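BtGH115A (Bacteroides thetaiotaomicron, PDB 5BY3) acts as a 4-O-methyl-alpha-glucuronidase of glycoside hydrolase family 115, with specificity for decorated arabinogalactans. Local coordinates at residues E122-L127 against L203-A208; T219-L224 against A252-I257; A670-G675 against L757-L762. All blocks are in the same frame, centred on the assembly; numbering follows the deposited sequence.

Contact 1 (E122-L127 against L203-A208); sequences EISRLL and LLRLRA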
loop_
_atom_site.group_PDB
_atom_site.type_symbol
_atom_site.label_atom_id
_atom_site.label_comp_id
_atom_site.label_asym_id
_atom_site.label_seq_id
_atom_site.Cartn_x
_atom_site.Cartn_y
_atom_site.Cartn_z
ATOM N N GLU A 122 -22.523 0.910 -3.147
ATOM C CA GLU A 122 -22.607 -0.540 -3.010
ATOM C C GLU A 122 -23.464 -1.099 -4.128
ATOM O O GLU A 122 -23.243 -2.230 -4.608
ATOM C CB GLU A 122 -23.224 -0.904 -1.652
ATOM C CG GLU A 122 -23.367 -2.380 -1.328
ATOM C CD GLU A 122 -22.095 -3.202 -1.530
ATOM O OE1 GLU A 122 -20.967 -2.769 -1.147
ATOM O OE2 GLU A 122 -22.248 -4.324 -2.058
ATOM N N ILE A 123 -24.452 -0.302 -4.523
ATOM C CA ILE A 123 -25.410 -0.670 -5.561
ATOM C C ILE A 123 -24.640 -0.676 -6.853
ATOM O O ILE A 123 -24.849 -1.544 -7.686
ATOM C CB ILE A 123 -26.581 0.325 -5.633
ATOM C CG1 ILE A 123 -27.319 0.318 -4.285
ATOM C CG2 ILE A 123 -27.501 0.034 -6.832
ATOM C CD1 ILE A 123 -28.520 1.233 -4.264
ATOM N N SER A 124 -23.694 0.259 -6.961
ATOM C CA SER A 124 -22.825 0.343 -8.109
ATOM C C SER A 124 -21.881 -0.891 -8.215
ATOM O O SER A 124 -21.705 -1.436 -9.313
ATOM C CB SER A 124 -22.143 1.693 -8.102
ATOM O OG SER A 124 -20.854 1.602 -8.653
ATOM N N ARG A 125 -21.328 -1.355 -7.089
ATOM C CA ARG A 125 -20.590 -2.645 -7.032
ATOM C C ARG A 125 -21.439 -3.867 -7.440
ATOM O O ARG A 125 -20.944 -4.760 -8.155
ATOM C CB ARG A 125 -19.948 -2.882 -5.645
ATOM C CG ARG A 125 -18.690 -2.047 -5.391
ATOM C CD ARG A 125 -18.433 -1.762 -3.902
ATOM N NE ARG A 125 -17.061 -1.277 -3.663
ATOM C CZ ARG A 125 -15.943 -2.035 -3.659
ATOM N NH1 ARG A 125 -15.970 -3.365 -3.852
ATOM N NH2 ARG A 125 -14.768 -1.455 -3.448
ATOM N N LEU A 126 -22.696 -3.895 -6.970
ATOM C CA LEU A 126 -23.685 -4.938 -7.280
ATOM C C LEU A 126 -24.014 -4.999 -8.793
ATOM O O LEU A 126 -24.338 -6.045 -9.352
ATOM C CB LEU A 126 -24.978 -4.652 -6.498
ATOM C CG LEU A 126 -24.976 -4.898 -4.988
ATOM C CD1 LEU A 126 -26.301 -4.515 -4.420
ATOM C CD2 LEU A 126 -24.673 -6.348 -4.631
ATOM N N LEU A 127 -23.976 -3.850 -9.442
ATOM C CA LEU A 127 -24.191 -3.790 -10.848
ATOM C C LEU A 127 -22.937 -4.279 -11.607
ATOM O O LEU A 127 -22.935 -4.335 -12.841
ATOM C CB LEU A 127 -24.561 -2.372 -11.239
ATOM C CG LEU A 127 -25.880 -1.873 -10.683
ATOM C CD1 LEU A 127 -25.974 -0.421 -11.050
ATOM C CD2 LEU A 127 -27.072 -2.616 -11.270
ATOM N N LEU A 203 -11.480 7.018 -4.743
ATOM C CA LEU A 203 -11.488 6.793 -3.287
ATOM C C LEU A 203 -12.864 6.433 -2.806
ATOM O O LEU A 203 -13.020 5.511 -2.024
ATOM C CB LEU A 203 -10.956 7.994 -2.520
ATOM C CG LEU A 203 -9.494 8.371 -2.768
ATOM C CD1 LEU A 203 -9.174 9.657 -2.027
ATOM C CD2 LEU A 203 -8.516 7.262 -2.398
ATOM N N LEU A 204 -13.873 7.120 -3.327
ATOM C CA LEU A 204 -15.270 6.767 -3.052
ATOM C C LEU A 204 -15.564 5.316 -3.399
ATOM O O LEU A 204 -16.074 4.542 -2.561
ATOM C CB LEU A 204 -16.216 7.713 -3.804
ATOM C CG LEU A 204 -16.346 9.193 -3.363
ATOM C CD1 LEU A 204 -17.597 9.869 -3.914
ATOM C CD2 LEU A 204 -16.303 9.375 -1.853
ATOM N N ARG A 205 -15.180 4.920 -4.614
ATOM C CA ARG A 205 -15.447 3.555 -5.075
ATOM C C ARG A 205 -14.659 2.524 -4.268
ATOM O O ARG A 205 -15.066 1.361 -4.203
ATOM C CB ARG A 205 -15.092 3.413 -6.544
ATOM C CG ARG A 205 -16.034 4.083 -7.497
ATOM C CD ARG A 205 -15.630 3.637 -8.913
ATOM N NE ARG A 205 -16.319 4.321 -10.016
ATOM C CZ ARG A 205 -17.621 4.219 -10.277
ATOM N NH1 ARG A 205 -18.422 3.497 -9.487
ATOM N NH2 ARG A 205 -18.145 4.874 -11.314
ATOM N N LEU A 206 -13.515 2.941 -3.706
ATOM C CA LEU A 206 -12.728 2.099 -2.822
ATOM C C LEU A 206 -13.156 2.164 -1.335
ATOM O O LEU A 206 -12.583 1.462 -0.479
ATOM C CB LEU A 206 -11.235 2.421 -2.980
ATOM C CG LEU A 206 -10.523 2.046 -4.276
ATOM C CD1 LEU A 206 -9.168 2.733 -4.342
ATOM C CD2 LEU A 206 -10.389 0.541 -4.417
ATOM N N ARG A 207 -14.172 2.991 -1.064
ATOM C CA ARG A 207 -14.700 3.335 0.291
ATOM C C ARG A 207 -13.674 3.992 1.201
ATOM O O ARG A 207 -13.718 3.819 2.402
ATOM C CB ARG A 207 -15.349 2.145 1.039
ATOM C CG ARG A 207 -16.363 1.302 0.280
ATOM C CD ARG A 207 -15.680 0.013 -0.154
ATOM N NE ARG A 207 -16.650 -1.062 -0.299
ATOM C CZ ARG A 207 -16.380 -2.359 -0.305
ATOM N NH1 ARG A 207 -15.136 -2.841 -0.168
ATOM N NH2 ARG A 207 -17.401 -3.177 -0.435
ATOM N N ALA A 208 -12.722 4.696 0.616
ATOM C CA ALA A 208 -11.700 5.413 1.344
ATOM C C ALA A 208 -12.296 6.786 1.609
ATOM O O ALA A 208 -13.213 7.238 0.875
ATOM C CB ALA A 208 -10.430 5.513 0.503
#

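Contact 2 (T219-L224 against A252-I257); sequences TLPFFL and AGEWKI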
loop_
_atom_site.group_PDB
_atom_site.type_symbol
_atom_site.label_atom_id
_atom_site.label_comp_id
_atom_site.label_asym_id
_atom_site.label_seq_id
_atom_site.Cartn_x
_atom_site.Cartn_y
_atom_site.Cartn_z
ATOM N N THR A 219 5.465 20.083 -7.667
ATOM C CA THR A 219 3.996 20.181 -7.735
ATOM C C THR A 219 3.432 21.469 -7.063
ATOM O O THR A 219 3.951 21.923 -6.052
ATOM C CB THR A 219 3.382 18.907 -7.096
ATOM O OG1 THR A 219 3.692 17.798 -7.924
ATOM C CG2 THR A 219 1.873 18.977 -6.937
ATOM N N LEU A 220 2.373 22.027 -7.633
ATOM C CA LEU A 220 1.638 23.116 -6.986
ATOM C C LEU A 220 0.932 22.628 -5.717
ATOM O O LEU A 220 0.086 21.732 -5.798
ATOM C CB LEU A 220 0.594 23.750 -7.925
ATOM C CG LEU A 220 0.080 25.128 -7.462
ATOM C CD1 LEU A 220 1.163 26.200 -7.611
ATOM C CD2 LEU A 220 -1.209 25.533 -8.197
ATOM N N PRO A 221 1.262 23.216 -4.544
ATOM C CA PRO A 221 0.541 22.780 -3.340
ATOM C C PRO A 221 -0.965 22.812 -3.493
ATOM O O PRO A 221 -1.533 23.745 -4.089
ATOM C CB PRO A 221 1.024 23.756 -2.268
ATOM C CG PRO A 221 2.440 24.043 -2.694
ATOM C CD PRO A 221 2.407 24.098 -4.201
ATOM N N PHE A 222 -1.585 21.758 -2.979
ATOM C CA PHE A 222 -3.001 21.516 -3.107
ATOM C C PHE A 222 -3.852 22.731 -2.812
ATOM O O PHE A 222 -4.716 23.089 -3.613
ATOM C CB PHE A 222 -3.414 20.387 -2.171
ATOM C CG PHE A 222 -4.860 20.030 -2.253
ATOM C CD1 PHE A 222 -5.323 19.205 -3.252
ATOM C CD2 PHE A 222 -5.766 20.515 -1.308
ATOM C CE1 PHE A 222 -6.662 18.856 -3.320
ATOM C CE2 PHE A 222 -7.114 20.173 -1.375
ATOM C CZ PHE A 222 -7.557 19.344 -2.392
ATOM N N PHE A 223 -3.606 23.350 -1.655
ATOM C CA PHE A 223 -4.479 24.396 -1.130
ATOM C C PHE A 223 -4.193 25.768 -1.732
ATOM O O PHE A 223 -4.889 26.750 -1.445
ATOM C CB PHE A 223 -4.369 24.431 0.380
ATOM C CG PHE A 223 -5.169 23.371 1.080
ATOM C CD1 PHE A 223 -6.571 23.362 1.005
ATOM C CD2 PHE A 223 -4.533 22.427 1.881
ATOM C CE1 PHE A 223 -7.329 22.413 1.686
ATOM C CE2 PHE A 223 -5.281 21.477 2.578
ATOM C CZ PHE A 223 -6.680 21.473 2.484
ATOM N N LEU A 224 -3.152 25.808 -2.557
ATOM C CA LEU A 224 -2.796 26.947 -3.403
ATOM C C LEU A 224 -3.236 26.726 -4.849
ATOM O O LEU A 224 -2.741 27.405 -5.751
ATOM C CB LEU A 224 -1.272 27.183 -3.356
ATOM C CG LEU A 224 -0.759 27.732 -2.025
ATOM C CD1 LEU A 224 0.682 28.197 -2.140
ATOM C CD2 LEU A 224 -1.677 28.861 -1.567
ATOM N N ALA A 252 7.076 22.106 2.099
ATOM C CA ALA A 252 7.901 21.758 0.907
ATOM C C ALA A 252 7.731 22.711 -0.263
ATOM O O ALA A 252 8.719 23.241 -0.761
ATOM C CB ALA A 252 7.667 20.314 0.469
ATOM N N GLY A 253 6.474 22.953 -0.646
ATOM C CA GLY A 253 6.120 23.865 -1.731
ATOM C C GLY A 253 5.743 25.280 -1.302
ATOM O O GLY A 253 6.098 26.236 -1.989
ATOM N N GLU A 254 5.033 25.410 -0.175
ATOM C CA GLU A 254 4.411 26.700 0.255
ATOM C C GLU A 254 5.350 27.626 0.969
ATOM O O GLU A 254 5.232 28.811 0.782
ATOM C CB GLU A 254 3.169 26.511 1.151
ATOM C CG GLU A 254 1.991 25.881 0.442
ATOM C CD GLU A 254 0.770 25.770 1.315
ATOM O OE1 GLU A 254 0.569 24.734 1.992
ATOM O OE2 GLU A 254 0.005 26.739 1.320
ATOM N N TRP A 255 6.270 27.096 1.775
ATOM C CA TRP A 255 7.155 27.936 2.570
ATOM C C TRP A 255 7.971 28.967 1.771
ATOM O O TRP A 255 8.150 30.120 2.215
ATOM C CB TRP A 255 8.066 27.132 3.495
ATOM C CG TRP A 255 8.859 28.058 4.381
ATOM C CD1 TRP A 255 10.174 28.405 4.241
ATOM C CD2 TRP A 255 8.361 28.821 5.500
ATOM N NE1 TRP A 255 10.537 29.302 5.217
ATOM C CE2 TRP A 255 9.451 29.575 6.007
ATOM C CE3 TRP A 255 7.112 28.913 6.141
ATOM C CZ2 TRP A 255 9.334 30.410 7.121
ATOM C CZ3 TRP A 255 6.993 29.758 7.257
ATOM C CH2 TRP A 255 8.103 30.496 7.732
ATOM N N LYS A 256 8.465 28.554 0.609
ATOM C CA LYS A 256 9.200 29.478 -0.238
ATOM C C LYS A 256 8.263 30.467 -0.962
ATOM O O LYS A 256 8.730 31.475 -1.457
ATOM C CB LYS A 256 10.154 28.739 -1.195
ATOM C CG LYS A 256 9.546 28.207 -2.493
ATOM C CD LYS A 256 9.226 26.717 -2.421
ATOM C CE LYS A 256 10.386 25.840 -2.894
ATOM N NZ LYS A 256 10.008 24.397 -2.959
ATOM N N ILE A 257 6.961 30.174 -1.019
ATOM C CA ILE A 257 5.969 31.065 -1.658
ATOM C C ILE A 257 5.370 32.152 -0.705
ATOM O O ILE A 257 5.187 33.305 -1.122
ATOM C CB ILE A 257 4.828 30.247 -2.345
ATOM C CG1 ILE A 257 5.320 29.533 -3.616
ATOM C CG2 ILE A 257 3.617 31.114 -2.684
ATOM C CD1 ILE A 257 4.496 28.301 -3.994
#

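Contact 3 (A670-G675 against L757-L762); sequences AEIKKG and LVIKAL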
loop_
_atom_site.group_PDB
_atom_site.type_symbol
_atom_site.label_atom_id
_atom_site.label_comp_id
_atom_site.label_asym_id
_atom_site.label_seq_id
_atom_site.Cartn_x
_atom_site.Cartn_y
_atom_site.Cartn_z
ATOM N N ALA A 670 6.128 -19.384 7.700
ATOM C CA ALA A 670 5.167 -19.734 8.783
ATOM C C ALA A 670 5.545 -19.141 10.131
ATOM O O ALA A 670 6.726 -19.072 10.446
ATOM C CB ALA A 670 5.039 -21.244 8.915
ATOM N N GLU A 671 4.546 -18.748 10.922
ATOM C CA GLU A 671 4.786 -18.075 12.202
ATOM C C GLU A 671 4.986 -19.088 13.307
ATOM O O GLU A 671 4.131 -19.932 13.531
ATOM C CB GLU A 671 3.640 -17.130 12.572
ATOM C CG GLU A 671 3.872 -16.403 13.900
ATOM C CD GLU A 671 2.651 -15.644 14.424
ATOM O OE1 GLU A 671 1.506 -15.972 14.017
ATOM O OE2 GLU A 671 2.837 -14.729 15.273
ATOM N N ILE A 672 6.124 -19.023 13.984
ATOM C CA ILE A 672 6.330 -19.844 15.180
ATOM C C ILE A 672 5.984 -18.941 16.327
ATOM O O ILE A 672 6.649 -17.926 16.539
ATOM C CB ILE A 672 7.771 -20.356 15.320
ATOM C CG1 ILE A 672 8.217 -21.031 14.028
ATOM C CG2 ILE A 672 7.890 -21.293 16.510
ATOM C CD1 ILE A 672 9.723 -21.210 13.913
ATOM N N LYS A 673 4.924 -19.293 17.046
ATOM C CA LYS A 673 4.458 -18.466 18.160
ATOM C C LYS A 673 5.515 -18.539 19.243
ATOM O O LYS A 673 6.309 -19.498 19.278
ATOM C CB LYS A 673 3.088 -18.929 18.698
ATOM C CG LYS A 673 1.930 -18.930 17.701
ATOM C CD LYS A 673 1.537 -17.518 17.285
ATOM C CE LYS A 673 0.174 -17.467 16.603
ATOM N NZ LYS A 673 -0.180 -16.057 16.241
ATOM N N LYS A 674 5.542 -17.502 20.080
ATOM C CA LYS A 674 6.420 -17.393 21.251
ATOM C C LYS A 674 6.355 -18.686 22.051
ATOM O O LYS A 674 5.272 -19.234 22.256
ATOM C CB LYS A 674 5.980 -16.203 22.126
ATOM C CG LYS A 674 6.961 -15.796 23.213
ATOM C CD LYS A 674 6.516 -14.502 23.866
ATOM C CE LYS A 674 7.116 -14.384 25.263
ATOM N NZ LYS A 674 6.920 -13.038 25.866
ATOM N N GLY A 675 7.518 -19.185 22.457
ATOM C CA GLY A 675 7.611 -20.423 23.236
ATOM C C GLY A 675 7.428 -21.729 22.476
ATOM O O GLY A 675 7.716 -22.781 23.037
ATOM N N LEU A 757 17.406 -30.882 14.769
ATOM C CA LEU A 757 17.669 -29.460 14.961
ATOM C C LEU A 757 16.398 -28.791 15.438
ATOM O O LEU A 757 15.400 -28.786 14.720
ATOM C CB LEU A 757 18.120 -28.806 13.643
ATOM C CG LEU A 757 18.585 -27.335 13.757
ATOM C CD1 LEU A 757 20.041 -27.236 14.202
ATOM C CD2 LEU A 757 18.387 -26.606 12.443
ATOM N N VAL A 758 16.435 -28.222 16.639
ATOM C CA VAL A 758 15.264 -27.556 17.196
ATOM C C VAL A 758 15.418 -26.020 17.165
ATOM O O VAL A 758 16.330 -25.453 17.793
ATOM C CB VAL A 758 14.914 -28.129 18.592
ATOM C CG1 VAL A 758 13.878 -27.281 19.328
ATOM C CG2 VAL A 758 14.424 -29.567 18.452
ATOM N N ILE A 759 14.528 -25.378 16.397
ATOM C CA ILE A 759 14.351 -23.897 16.343
ATOM C C ILE A 759 13.158 -23.448 17.207
ATOM O O ILE A 759 12.000 -23.747 16.889
ATOM C CB ILE A 759 14.211 -23.386 14.873
ATOM C CG1 ILE A 759 15.494 -23.673 14.081
ATOM C CG2 ILE A 759 13.911 -21.895 14.834
ATOM C CD1 ILE A 759 15.286 -23.955 12.611
ATOM N N LYS A 760 13.443 -22.743 18.296
ATOM C CA LYS A 760 12.405 -22.267 19.210
ATOM C C LYS A 760 12.243 -20.737 19.166
ATOM O O LYS A 760 13.240 -20.010 19.211
ATOM C CB LYS A 760 12.731 -22.726 20.633
ATOM C CG LYS A 760 11.623 -22.469 21.639
ATOM C CD LYS A 760 11.941 -23.040 23.005
ATOM C CE LYS A 760 11.027 -22.421 24.042
ATOM N NZ LYS A 760 10.916 -23.257 25.272
ATOM N N ALA A 761 11.002 -20.249 19.103
ATOM C CA ALA A 761 10.752 -18.813 19.145
ATOM C C ALA A 761 10.717 -18.298 20.573
ATOM O O ALA A 761 9.954 -18.825 21.399
ATOM C CB ALA A 761 9.437 -18.485 18.472
ATOM N N LEU A 762 11.500 -17.247 20.844
ATOM C CA LEU A 762 11.489 -16.538 22.132
ATOM C C LEU A 762 10.618 -15.283 22.173
ATOM O O LEU A 762 10.188 -14.866 23.249
ATOM C CB LEU A 762 12.919 -16.174 22.561
ATOM C CG LEU A 762 13.687 -17.104 23.516
ATOM C CD1 LEU A 762 13.403 -18.590 23.299
ATOM C CD2 LEU A 762 15.181 -16.812 23.385
#

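Contact 1 (E122-L127 against L203-A208)
R125 and R207 lay their guanidinium groups flat on one another, CZ of each 3.4 Å from CZ of the other and the planes only 7° apart. Repulsion between the cations is probably eased by R205 O for R125 and, more distantly, E122 for R207. R125 is extended from CG to NE, spanning from the side of its helix to the facing backbone. Its NH2 donates to R205 O at 2.9 Å (N-H...O angle 143°), lying in the plane of that carbonyl, and NE adds a weak bond to the same oxygen at 3.4 Å. R205 O lies in the last turn of helix 193-205 and is probably polarised toward negative, which suits a cation. The R207 chain bends at chi2 (102°), which sets CD 3.7 Å from R125 NH2. E122 OE1, at the edge of the R207 guanidinium and near its plane, forms a long salt bridge to NH2 at 3.7 Å. W452 gives R207 a cation-pi partner as well.

In the second shell, R205 and S124 share an acceptor: D50 takes a salt bridge from R205 NH1 and a hydrogen bond from S124 OG, while E133 pairs with R205 NH2. R207 has positive phi, with A208 N bonded to L203 O at 2.8 Å and R207 N to L204 O at 2.9 Å. This Schellman motif ends helix 193-205 before strand 210-212 of the TIM barrel, and the arginines around it link that helix end to helix 113-126, from the region of the preceding mixed sheet.

Contact 2 (T219-L224 against A252-I257)
P221 and G253 bring the two backbones closest, CA to CA 5.9 Å, where the loop 219-224 passes the early turns of helix 251-258. Both belong to the TIM barrel: the loop follows strand 210-212, the helix the neighbouring strand 238-239. The loop tightens into a 3-10 turn at F222 and F223, with L224 N bonded to P221 O at 3.0 Å. The helix kinks at K256 and I257, whose N atoms lack the usual i-to-i-4 bond; I257 N turns instead to E254 O, at 2.8 Å.

Glycine suits position 253 because a beta carbon there would run into P221 CG; that CG lies 3.8 Å from G253 C. The proline ring, compact and apolar, runs antiparallel alongside the E254 chain, its CB 3.6 Å from E254 CG. Extended beyond CG, E254 uses its aliphatic part for packing and its carboxylate for charge: OE2 pairs with R279 and R258, and OE1 accepts from N250 N. L224, its CG anti to the carbonyl carbon (chi1 -71°), meets both parts of E254: that CG lies 3.6 Å from E254 OE2, and L224 CD1 3.7 Å from E254 CG. L224 CD1 also lies 4.2 Å from I257 CG2.

Contact 3 (A670-G675 against L757-L762)
A761 turns its single methyl into the bend made by I672 and K673, and a small residue fits because backbone oxygens stand close by: A761 CB is 3.4 Å from I672 O and as near to K673 O. I672 meets the same methyl with its own branch. Its CG2 stands anti to the backbone N and comes 3.8 Å from A761 CB, while the other branch, CG1 being anti to the carbonyl carbon, ends in a CD1 that lies 4.3 Å from I759 CG2. L678 and L768 pack on I672 too, as befits a branched apolar residue between layers. Strand 670-672 belongs to one antiparallel sheet of the C-terminal domain and strand 755-761 to another, an arrangement consistent with a galactose-binding-like beta-sandwich. As the chain crosses over toward strand 677-682, the antiparallel neighbour of 755-761, G675 N donates to A761 O at 2.7 Å (N-H...O angle 145°). Positive phi makes glycine favourable at this turn. Two lysines lie beside the backbone of the facing segment. K674, its CG anti to the backbone N (chi1 -168°) and extended beyond, passes L762 O with CG at 3.4 Å. K760, equally extended, brings CE to 3.5 Å from G675 O. An alanine in place of K760 would probably leave G675 O without this aliphatic cover and without the ammonium charge near it. K673 points its CB away from 757-762; its chain bends at chi2, and its NZ forms a salt bridge with E671 OE1 at 2.8 Å, reaching it from above the carboxylate plane, 41° out.

Overall arrangement
The three contacts follow one another along the chain and none touches another; contacts 1 and 2 come within about 10 Å at their nearest atoms, whereas contacts 2 and 3 lie on opposite sides of the chain's centre, their centres 50 Å apart. Contacts 1 and 2 both involve the TIM barrel, on either end of strand 210-212: the helix before it and the loop after it. Contact 3 lies wholly in the C-terminal beta domain. Contact 2 is mostly buried and relies on apolar packing around a charged tip, contact 1 is partly buried and strongly charged, and contact 3 pairs a buried apolar side with exposed or partly exposed lysines and a backbone bond.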